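Long-range contacts in transcription termination factor NusA (Planctomyces limnophilus, PDB 4MTN), which probably takes part in both termination and antitermination of transcription, binding the core RNA polymerase and the nascent RNA: residues A[109-120]-A[147-158]; A[134-145]-A[167-175]. All coordinates share one frame; numbering follows the deposited sequence.

Contact 1 of 2, residues A[109-120]-A[147-158]; sequences RGQIVSGTVTRN and HRPNERIRAVVL
Val113 and Ala155 form a hydrogen-bonded antiparallel pair at the middle of this contact: Val113 N bonds to Ala155 O (2.6 Å), and Ala155 N returns a bond to Val113 O. Gly115 and Ile153 repeat the exchange, and Val117 N continues it to Glu151 O (3.1 Å). Side chains then meet on the face that carries Val113, Ala155 and Ile153. Val113 CG2, set beside its own backbone N with CG1 anti to it (chi1 174°), touches Val157 CG2 at 3.6 Å, while Val117 CG2 meets Ile153 CG2 at 3.8 Å. On the other face Ile112 CG1 packs against Val156 CG1 (4.0 Å). Before strand 112-120 begins, Arg109 NE hydrogen-bonds to Leu158 O at 2.9 Å; the acceptor lies in the guanidinium plane, but the donor sits 35° above the carbonyl plane. Farther out, Ile153 touches Val127 of strand 124-128, Val157 packs on Val169 and Leu171, and Ile112 leans on helix 176-186. Strands 112-120 and 152-162 are the first and fourth of the S1 domain, whose OB-type barrel they help close. The chemistry is therefore two-layered: backbone bonds fix the pairing, while valine and isoleucine branches pack on both of its faces.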
loop_
_atom_site.group_PDB
_atom_site.type_symbol
_atom_site.label_atom_id
_atom_site.label_comp_id
_atom_site.label_asym_id
_atom_site.label_seq_id
_atom_site.Cartn_x
_atom_site.Cartn_y
_atom_site.Cartn_z
ATOM N N ARG A 109 10.298 -4.712 3.505
ATOM C CA ARG A 109 9.055 -4.160 2.968
ATOM C C ARG A 109 9.281 -2.817 2.277
ATOM O O ARG A 109 9.853 -1.894 2.855
ATOM C CB ARG A 109 8.008 -4.011 4.075
ATOM C CG ARG A 109 7.434 -5.332 4.557
ATOM C CD ARG A 109 6.191 -5.133 5.413
ATOM N NE ARG A 109 5.174 -4.341 4.727
ATOM C CZ ARG A 109 4.769 -3.139 5.127
ATOM N NH1 ARG A 109 5.289 -2.594 6.218
ATOM N NH2 ARG A 109 3.840 -2.487 4.444
ATOM N N GLY A 110 8.828 -2.726 1.030
ATOM C CA GLY A 110 8.997 -1.521 0.239
ATOM C C GLY A 110 10.283 -1.527 -0.566
ATOM O O GLY A 110 10.561 -0.585 -1.305
ATOM N N GLN A 111 11.067 -2.593 -0.427
ATOM C CA GLN A 111 12.360 -2.686 -1.099
ATOM C C GLN A 111 12.340 -3.664 -2.266
ATOM O O GLN A 111 11.656 -4.686 -2.224
ATOM C CB GLN A 111 13.449 -3.095 -0.105
ATOM C CG GLN A 111 13.717 -2.062 0.968
ATOM C CD GLN A 111 14.256 -0.767 0.397
ATOM O OE1 GLN A 111 15.041 -0.774 -0.550
ATOM N NE2 GLN A 111 13.828 0.354 0.966
ATOM N N ILE A 112 13.108 -3.345 -3.304
ATOM C CA ILE A 112 13.186 -4.180 -4.497
ATOM C C ILE A 112 13.877 -5.508 -4.212
ATOM O O ILE A 112 14.952 -5.548 -3.616
ATOM C CB ILE A 112 13.934 -3.459 -5.643
ATOM C CG1 ILE A 112 13.044 -2.383 -6.266
ATOM C CG2 ILE A 112 14.364 -4.449 -6.716
ATOM C CD1 ILE A 112 13.663 -1.706 -7.472
ATOM N N VAL A 113 13.239 -6.594 -4.639
ATOM C CA VAL A 113 13.824 -7.924 -4.556
ATOM C C VAL A 113 13.728 -8.573 -5.934
ATOM O O VAL A 113 12.751 -8.365 -6.652
ATOM C CB VAL A 113 13.116 -8.792 -3.488
ATOM C CG1 VAL A 113 13.625 -10.222 -3.519
ATOM C CG2 VAL A 113 13.319 -8.195 -2.104
ATOM N N SER A 114 14.746 -9.341 -6.310
ATOM C CA SER A 114 14.772 -9.974 -7.622
ATOM C C SER A 114 14.695 -11.493 -7.517
ATOM O O SER A 114 15.055 -12.076 -6.495
ATOM C CB SER A 114 16.034 -9.568 -8.386
ATOM O OG SER A 114 16.093 -10.217 -9.644
ATOM N N GLY A 115 14.212 -12.127 -8.580
ATOM C CA GLY A 115 14.102 -13.573 -8.621
ATOM C C GLY A 115 13.724 -14.090 -9.995
ATOM O O GLY A 115 13.726 -13.340 -10.972
ATOM N N THR A 116 13.402 -15.377 -10.070
ATOM C CA THR A 116 13.002 -15.991 -11.330
ATOM C C THR A 116 11.588 -16.557 -11.245
ATOM O O THR A 116 11.204 -17.143 -10.234
ATOM C CB THR A 116 13.969 -17.116 -11.744
ATOM O OG1 THR A 116 14.071 -18.076 -10.685
ATOM C CG2 THR A 116 15.347 -16.550 -12.046
ATOM N N VAL A 117 10.820 -16.374 -12.313
ATOM C CA VAL A 117 9.457 -16.888 -12.372
ATOM C C VAL A 117 9.458 -18.409 -12.485
ATOM O O VAL A 117 10.144 -18.976 -13.333
ATOM C CB VAL A 117 8.681 -16.286 -13.560
ATOM C CG1 VAL A 117 7.301 -16.914 -13.670
ATOM C CG2 VAL A 117 8.576 -14.775 -13.414
ATOM N N THR A 118 8.693 -19.065 -11.618
ATOM C CA THR A 118 8.599 -20.520 -11.631
ATOM C C THR A 118 7.275 -20.976 -12.237
ATOM O O THR A 118 7.246 -21.552 -13.325
ATOM C CB THR A 118 8.736 -21.107 -10.215
ATOM O OG1 THR A 118 7.596 -20.738 -9.430
ATOM C CG2 THR A 118 9.998 -20.589 -9.543
ATOM N N ARG A 119 6.182 -20.720 -11.526
ATOM C CA ARG A 119 4.851 -21.062 -12.013
ATOM C C ARG A 119 4.032 -19.804 -12.265
ATOM O O ARG A 119 4.045 -18.872 -11.461
ATOM C CB ARG A 119 4.123 -21.970 -11.018
ATOM C CG ARG A 119 4.726 -23.358 -10.875
ATOM C CD ARG A 119 4.624 -24.143 -12.173
ATOM N NE ARG A 119 5.072 -25.524 -12.011
ATOM C CZ ARG A 119 5.112 -26.417 -12.995
ATOM N NH1 ARG A 119 4.733 -26.075 -14.220
ATOM N NH2 ARG A 119 5.532 -27.652 -12.757
ATOM N N ASN A 120 3.320 -19.779 -13.387
ATOM C CA ASN A 120 2.467 -18.646 -13.711
ATOM C C ASN A 120 1.045 -19.085 -14.038
ATOM O O ASN A 120 0.800 -19.707 -15.072
ATOM C CB ASN A 120 3.060 -17.865 -14.889
ATOM C CG ASN A 120 2.374 -16.529 -15.120
ATOM O OD1 ASN A 120 1.366 -16.213 -14.489
ATOM N ND2 ASN A 120 2.920 -15.739 -16.037
ATOM N N HIS A 147 5.112 -12.546 -18.001
ATOM C CA HIS A 147 6.150 -13.145 -17.176
ATOM C C HIS A 147 6.112 -14.663 -17.312
ATOM O O HIS A 147 5.132 -15.308 -16.937
ATOM C CB HIS A 147 5.985 -12.725 -15.715
ATOM C CG HIS A 147 6.012 -11.242 -15.511
ATOM N ND1 HIS A 147 7.169 -10.499 -15.599
ATOM C CD2 HIS A 147 5.020 -10.364 -15.226
ATOM C CE1 HIS A 147 6.892 -9.226 -15.376
ATOM N NE2 HIS A 147 5.595 -9.117 -15.147
ATOM N N ARG A 148 7.192 -15.225 -17.844
ATOM C CA ARG A 148 7.241 -16.640 -18.184
ATOM C C ARG A 148 8.250 -17.366 -17.299
ATOM O O ARG A 148 9.174 -16.741 -16.782
ATOM C CB ARG A 148 7.598 -16.814 -19.664
ATOM C CG ARG A 148 6.838 -15.879 -20.593
ATOM C CD ARG A 148 7.181 -16.135 -22.051
ATOM N NE ARG A 148 6.666 -17.418 -22.518
ATOM C CZ ARG A 148 5.450 -17.596 -23.022
ATOM N NH1 ARG A 148 4.616 -16.569 -23.124
ATOM N NH2 ARG A 148 5.063 -18.800 -23.423
ATOM N N PRO A 149 8.060 -18.683 -17.106
ATOM C CA PRO A 149 8.967 -19.494 -16.284
ATOM C C PRO A 149 10.440 -19.323 -16.658
ATOM O O PRO A 149 10.761 -19.163 -17.837
ATOM C CB PRO A 149 8.498 -20.922 -16.562
ATOM C CG PRO A 149 7.045 -20.775 -16.830
ATOM C CD PRO A 149 6.890 -19.461 -17.553
ATOM N N ASN A 150 11.308 -19.349 -15.648
ATOM C CA ASN A 150 12.749 -19.169 -15.822
ATOM C C ASN A 150 13.114 -17.836 -16.472
ATOM O O ASN A 150 13.944 -17.786 -17.381
ATOM C CB ASN A 150 13.339 -20.324 -16.640
ATOM C CG ASN A 150 13.435 -21.610 -15.843
ATOM O OD1 ASN A 150 12.842 -21.737 -14.772
ATOM N ND2 ASN A 150 14.185 -22.574 -16.365
ATOM N N GLU A 151 12.495 -16.759 -15.999
ATOM C CA GLU A 151 12.818 -15.419 -16.476
ATOM C C GLU A 151 13.064 -14.472 -15.308
ATOM O O GLU A 151 12.404 -14.561 -14.274
ATOM C CB GLU A 151 11.702 -14.869 -17.366
ATOM C CG GLU A 151 11.586 -15.550 -18.720
ATOM C CD GLU A 151 10.612 -14.843 -19.642
ATOM O OE1 GLU A 151 10.096 -13.772 -19.257
ATOM O OE2 GLU A 151 10.362 -15.357 -20.754
ATOM N N ARG A 152 14.017 -13.563 -15.485
ATOM C CA ARG A 152 14.356 -12.595 -14.452
ATOM C C ARG A 152 13.226 -11.594 -14.241
ATOM O O ARG A 152 12.654 -11.074 -15.199
ATOM C CB ARG A 152 15.650 -11.860 -14.808
ATOM C CG ARG A 152 16.886 -12.746 -14.814
ATOM C CD ARG A 152 17.212 -13.245 -13.415
ATOM N NE ARG A 152 17.597 -12.156 -12.522
ATOM C CZ ARG A 152 17.868 -12.309 -11.230
ATOM N NH1 ARG A 152 17.795 -13.510 -10.671
ATOM N NH2 ARG A 152 18.212 -11.260 -10.494
ATOM N N ILE A 153 12.911 -11.334 -12.978
ATOM C CA ILE A 153 11.865 -10.388 -12.619
ATOM C C ILE A 153 12.207 -9.755 -11.275
ATOM O O ILE A 153 12.856 -10.383 -10.437
ATOM C CB ILE A 153 10.478 -11.076 -12.556
ATOM C CG1 ILE A 153 9.360 -10.052 -12.345
ATOM C CG2 ILE A 153 10.453 -12.142 -11.470
ATOM C CD1 ILE A 153 7.982 -10.672 -12.222
ATOM N N ARG A 154 11.798 -8.506 -11.078
ATOM C CA ARG A 154 11.999 -7.854 -9.790
ATOM C C ARG A 154 10.787 -7.021 -9.383
ATOM O O ARG A 154 10.047 -6.515 -10.227
ATOM C CB ARG A 154 13.258 -6.985 -9.816
ATOM C CG ARG A 154 13.267 -5.890 -10.863
ATOM C CD ARG A 154 14.559 -5.093 -10.780
ATOM N NE ARG A 154 14.619 -4.021 -11.768
ATOM C CZ ARG A 154 15.553 -3.078 -11.787
ATOM N NH1 ARG A 154 16.508 -3.070 -10.867
ATOM N NH2 ARG A 154 15.533 -2.139 -12.723
ATOM N N ALA A 155 10.592 -6.896 -8.073
ATOM C CA ALA A 155 9.475 -6.148 -7.516
ATOM C C ALA A 155 9.769 -5.780 -6.066
ATOM O O ALA A 155 10.827 -6.118 -5.536
ATOM C CB ALA A 155 8.190 -6.956 -7.612
ATOM N N VAL A 156 8.830 -5.091 -5.426
ATOM C CA VAL A 156 8.995 -4.709 -4.029
ATOM C C VAL A 156 8.190 -5.636 -3.130
ATOM O O VAL A 156 7.135 -6.135 -3.523
ATOM C CB VAL A 156 8.572 -3.247 -3.772
ATOM C CG1 VAL A 156 9.500 -2.292 -4.505
ATOM C CG2 VAL A 156 7.125 -3.020 -4.180
ATOM N N VAL A 157 8.697 -5.879 -1.927
ATOM C CA VAL A 157 7.998 -6.745 -0.991
ATOM C C VAL A 157 6.849 -5.974 -0.366
ATOM O O VAL A 157 7.061 -4.966 0.307
ATOM C CB VAL A 157 8.933 -7.265 0.116
ATOM C CG1 VAL A 157 8.149 -8.074 1.135
ATOM C CG2 VAL A 157 10.057 -8.095 -0.486
ATOM N N LEU A 158 5.628 -6.450 -0.598
ATOM C CA LEU A 158 4.441 -5.768 -0.102
ATOM C C LEU A 158 4.193 -6.057 1.371
ATOM O O LEU A 158 3.974 -5.142 2.164
ATOM C CB LEU A 158 3.215 -6.166 -0.924
ATOM C CG LEU A 158 1.942 -5.396 -0.580
ATOM C CD1 LEU A 158 2.165 -3.906 -0.765
ATOM C CD2 LEU A 158 0.776 -5.875 -1.426
#

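Contact 2 of 2, residues A[134-145]-A[167-175]; sequences AILPRSEMIPGE and VRVVLSRAH
Arg173 CG stands anti to the carbonyl carbon (chi1 -41°), and bends at chi2 and chi3 turn the guanidinium toward Glu145, whose chain runs extended beyond CG. There Arg173 NH2 forms a salt bridge with Glu145 OE2 (2.7 Å). The oxygen lies near the guanidinium plane and is met on its syn side, although the two flat groups are turned 49° apart; a second bond, from NE to OE1, is weak. Ile142 CG1 comes across the base of the arginine, 3.8 Å from Arg173 CB, and Leu136 CD2 touches Arg173 CG. Outside the segments, Arg173 NH1 bonds to Arg154 O and Glu145 OE1 to His147 NE2. An alanine in place of Arg173 is likely to leave the Glu145 carboxylate without its cationic mate, Arg154 O without this donor, and a gap beside Leu136 CD2. One residue before the arginine, Ser172 OG donates to the anti lone pair of Glu140 OE1 (2.6 Å), while Glu140 O accepts Arg173 N and, weakly, Ala174 N. Farther back, strands 133-137 and 167-172 run parallel: Ile135 N bonds to Val169 O (3.0 Å) and Leu171 N to Ile135 O. Ala134 CB packs on Leu171 CD1 at 3.9 Å, and Ile135 CD1 lies over one face of the Arg168 guanidinium. The parallel S1 pairing thus passes into a mixed junction, where one arginine, flanked by Leu136 and Ile142, ties the loop after strand 133-137 to strand 152-162.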
loop_
_atom_site.group_PDB
_atom_site.type_symbol
_atom_site.label_atom_id
_atom_site.label_comp_id
_atom_site.label_asym_id
_atom_site.label_seq_id
_atom_site.Cartn_x
_atom_site.Cartn_y
_atom_site.Cartn_z
ATOM N N ALA A 134 8.244 -16.708 -3.476
ATOM C CA ALA A 134 7.358 -15.576 -3.235
ATOM C C ALA A 134 6.255 -15.542 -4.284
ATOM O O ALA A 134 6.448 -16.001 -5.410
ATOM C CB ALA A 134 8.142 -14.275 -3.241
ATOM N N ILE A 135 5.097 -15.005 -3.916
ATOM C CA ILE A 135 3.980 -14.940 -4.849
ATOM C C ILE A 135 3.613 -13.503 -5.209
ATOM O O ILE A 135 3.648 -12.606 -4.365
ATOM C CB ILE A 135 2.732 -15.664 -4.289
ATOM C CG1 ILE A 135 2.360 -15.135 -2.900
ATOM C CG2 ILE A 135 2.967 -17.166 -4.238
ATOM C CD1 ILE A 135 1.227 -14.124 -2.903
ATOM N N LEU A 136 3.279 -13.297 -6.478
ATOM C CA LEU A 136 2.785 -12.013 -6.953
ATOM C C LEU A 136 1.330 -12.159 -7.395
ATOM O O LEU A 136 1.052 -12.743 -8.442
ATOM C CB LEU A 136 3.654 -11.500 -8.103
ATOM C CG LEU A 136 3.249 -10.195 -8.792
ATOM C CD1 LEU A 136 3.288 -9.030 -7.819
ATOM C CD2 LEU A 136 4.149 -9.925 -9.990
ATOM N N PRO A 137 0.394 -11.630 -6.592
ATOM C CA PRO A 137 -1.041 -11.722 -6.882
ATOM C C PRO A 137 -1.483 -10.783 -8.004
ATOM O O PRO A 137 -0.751 -9.853 -8.342
ATOM C CB PRO A 137 -1.690 -11.326 -5.553
ATOM C CG PRO A 137 -0.687 -10.447 -4.896
ATOM C CD PRO A 137 0.659 -10.978 -5.297
ATOM N N ARG A 138 -2.664 -11.039 -8.566
ATOM C CA ARG A 138 -3.222 -10.217 -9.640
ATOM C C ARG A 138 -3.259 -8.733 -9.297
ATOM O O ARG A 138 -2.837 -7.894 -10.092
ATOM C CB ARG A 138 -4.640 -10.678 -9.984
ATOM C CG ARG A 138 -4.722 -11.755 -11.047
ATOM C CD ARG A 138 -6.165 -11.969 -11.478
ATOM N NE ARG A 138 -7.006 -12.410 -10.367
ATOM C CZ ARG A 138 -7.592 -13.601 -10.301
ATOM N NH1 ARG A 138 -7.446 -14.473 -11.288
ATOM N NH2 ARG A 138 -8.339 -13.916 -9.250
ATOM N N SER A 139 -3.771 -8.423 -8.109
ATOM C CA SER A 139 -3.964 -7.042 -7.678
ATOM C C SER A 139 -2.667 -6.240 -7.657
ATOM O O SER A 139 -2.679 -5.021 -7.831
ATOM C CB SER A 139 -4.611 -7.014 -6.291
ATOM O OG SER A 139 -3.883 -7.812 -5.373
ATOM N N GLU A 140 -1.552 -6.927 -7.438
ATOM C CA GLU A 140 -0.249 -6.276 -7.342
ATOM C C GLU A 140 0.530 -6.295 -8.658
ATOM O O GLU A 140 1.689 -5.885 -8.708
ATOM C CB GLU A 140 0.574 -6.925 -6.230
ATOM C CG GLU A 140 -0.090 -6.840 -4.864
ATOM C CD GLU A 140 -0.612 -5.446 -4.552
ATOM O OE1 GLU A 140 0.135 -4.463 -4.751
ATOM O OE2 GLU A 140 -1.774 -5.333 -4.108
HETATM N N MSE A 141 -0.110 -6.783 -9.716
HETATM C CA MSE A 141 0.528 -6.901 -11.024
HETATM C C MSE A 141 0.279 -5.692 -11.915
HETATM O O MSE A 141 -0.783 -5.072 -11.858
HETATM C CB MSE A 141 0.042 -8.157 -11.746
HETATM C CG MSE A 141 0.630 -9.451 -11.229
HETATM SE SE MSE A 141 -0.059 -10.983 -12.211
HETATM C CE MSE A 141 0.526 -10.474 -14.002
ATOM N N ILE A 142 1.274 -5.354 -12.729
ATOM C CA ILE A 142 1.097 -4.364 -13.783
ATOM C C ILE A 142 0.367 -5.011 -14.958
ATOM O O ILE A 142 0.858 -5.982 -15.535
ATOM C CB ILE A 142 2.443 -3.786 -14.256
ATOM C CG1 ILE A 142 3.191 -3.143 -13.085
ATOM C CG2 ILE A 142 2.226 -2.779 -15.375
ATOM C CD1 ILE A 142 4.531 -2.553 -13.466
ATOM N N PRO A 143 -0.814 -4.475 -15.309
ATOM C CA PRO A 143 -1.724 -5.041 -16.314
ATOM C C PRO A 143 -1.073 -5.353 -17.662
ATOM O O PRO A 143 -0.319 -4.539 -18.197
ATOM C CB PRO A 143 -2.778 -3.942 -16.479
ATOM C CG PRO A 143 -2.788 -3.242 -15.170
ATOM C CD PRO A 143 -1.362 -3.249 -14.701
ATOM N N GLY A 144 -1.370 -6.536 -18.196
ATOM C CA GLY A 144 -0.941 -6.913 -19.530
ATOM C C GLY A 144 0.500 -7.368 -19.659
ATOM O O GLY A 144 0.948 -7.708 -20.753
ATOM N N GLU A 145 1.231 -7.382 -18.548
ATOM C CA GLU A 145 2.640 -7.767 -18.582
ATOM C C GLU A 145 2.821 -9.270 -18.759
ATOM O O GLU A 145 2.003 -10.067 -18.299
ATOM C CB GLU A 145 3.356 -7.305 -17.314
ATOM C CG GLU A 145 3.812 -5.858 -17.356
ATOM C CD GLU A 145 4.824 -5.539 -16.275
ATOM O OE1 GLU A 145 4.958 -6.345 -15.329
ATOM O OE2 GLU A 145 5.489 -4.485 -16.372
ATOM N N VAL A 167 7.085 -19.646 4.958
ATOM C CA VAL A 167 6.942 -18.193 5.019
ATOM C C VAL A 167 6.290 -17.650 3.747
ATOM O O VAL A 167 6.633 -18.052 2.637
ATOM C CB VAL A 167 8.307 -17.501 5.251
ATOM C CG1 VAL A 167 9.324 -17.937 4.206
ATOM C CG2 VAL A 167 8.150 -15.985 5.268
ATOM N N ARG A 168 5.328 -16.748 3.921
ATOM C CA ARG A 168 4.631 -16.141 2.792
ATOM C C ARG A 168 5.181 -14.753 2.480
ATOM O O ARG A 168 5.075 -13.837 3.293
ATOM C CB ARG A 168 3.128 -16.060 3.071
ATOM C CG ARG A 168 2.332 -15.315 2.009
ATOM C CD ARG A 168 0.859 -15.219 2.386
ATOM N NE ARG A 168 0.091 -14.453 1.409
ATOM C CZ ARG A 168 -0.522 -14.986 0.358
ATOM N NH1 ARG A 168 -0.459 -16.293 0.142
ATOM N NH2 ARG A 168 -1.200 -14.211 -0.479
ATOM N N VAL A 169 5.774 -14.606 1.300
ATOM C CA VAL A 169 6.290 -13.315 0.861
ATOM C C VAL A 169 5.496 -12.800 -0.335
ATOM O O VAL A 169 5.555 -13.373 -1.422
ATOM C CB VAL A 169 7.781 -13.395 0.484
ATOM C CG1 VAL A 169 8.307 -12.018 0.114
ATOM C CG2 VAL A 169 8.588 -13.986 1.630
ATOM N N VAL A 170 4.749 -11.720 -0.126
ATOM C CA VAL A 170 3.926 -11.133 -1.177
ATOM C C VAL A 170 4.640 -9.960 -1.841
ATOM O O VAL A 170 5.087 -9.036 -1.161
ATOM C CB VAL A 170 2.571 -10.651 -0.623
ATOM C CG1 VAL A 170 1.725 -10.040 -1.732
ATOM C CG2 VAL A 170 1.834 -11.799 0.048
ATOM N N LEU A 171 4.753 -9.995 -3.166
ATOM C CA LEU A 171 5.415 -8.908 -3.877
ATOM C C LEU A 171 4.410 -7.983 -4.556
ATOM O O LEU A 171 3.214 -8.275 -4.599
ATOM C CB LEU A 171 6.380 -9.476 -4.917
ATOM C CG LEU A 171 7.258 -10.643 -4.460
ATOM C CD1 LEU A 171 7.968 -11.271 -5.649
ATOM C CD2 LEU A 171 8.262 -10.186 -3.411
ATOM N N SER A 172 4.900 -6.868 -5.089
ATOM C CA SER A 172 4.084 -5.987 -5.917
ATOM C C SER A 172 4.925 -5.273 -6.970
ATOM O O SER A 172 5.988 -4.740 -6.653
ATOM C CB SER A 172 3.360 -4.960 -5.044
ATOM O OG SER A 172 2.525 -4.124 -5.825
ATOM N N ARG A 173 4.467 -5.260 -8.217
ATOM C CA ARG A 173 5.027 -4.329 -9.191
ATOM C C ARG A 173 4.110 -3.120 -9.366
ATOM O O ARG A 173 4.457 -2.160 -10.051
ATOM C CB ARG A 173 5.259 -5.016 -10.537
ATOM C CG ARG A 173 5.824 -6.421 -10.430
ATOM C CD ARG A 173 6.987 -6.622 -11.387
ATOM N NE ARG A 173 6.769 -5.973 -12.677
ATOM C CZ ARG A 173 7.750 -5.586 -13.487
ATOM N NH1 ARG A 173 9.015 -5.777 -13.136
ATOM N NH2 ARG A 173 7.468 -5.001 -14.643
ATOM N N ALA A 174 2.939 -3.178 -8.737
ATOM C CA ALA A 174 1.930 -2.134 -8.884
ATOM C C ALA A 174 1.989 -1.081 -7.780
ATOM O O ALA A 174 1.318 -0.051 -7.860
ATOM C CB ALA A 174 0.545 -2.756 -8.932
ATOM N N HIS A 175 2.788 -1.341 -6.750
ATOM C CA HIS A 175 2.862 -0.442 -5.603
ATOM C C HIS A 175 3.676 0.801 -5.946
ATOM O O HIS A 175 4.656 0.715 -6.686
ATOM C CB HIS A 175 3.472 -1.160 -4.397
ATOM C CG HIS A 175 3.166 -0.506 -3.084
ATOM N ND1 HIS A 175 3.893 0.560 -2.597
ATOM C CD2 HIS A 175 2.212 -0.765 -2.160
ATOM C CE1 HIS A 175 3.398 0.929 -1.428
ATOM N NE2 HIS A 175 2.379 0.142 -1.139
#

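Overall arrangement
Contacts 1 and 2 lie in the same S1 domain, their centres about 8 Å apart, and their segments alternate along the chain: 109-120, 134-145, 147-158, 167-175. Across the five-stranded sheet the order is 1-2-3-5-4, with the first and last strands also paired. Contact 1 makes that closing pair, and contact 2 is the parallel pairing of strands three and five. They join directly where strands 152-162 and 167-172 are neighbours: Leu158 N lies 2.7 Å from Val170 O, a probable hydrogen bond, and Leu158 CD1 packs against His175 CD2. Together they help shape the OB-type domain, consistent with the RNA binding expected of NusA.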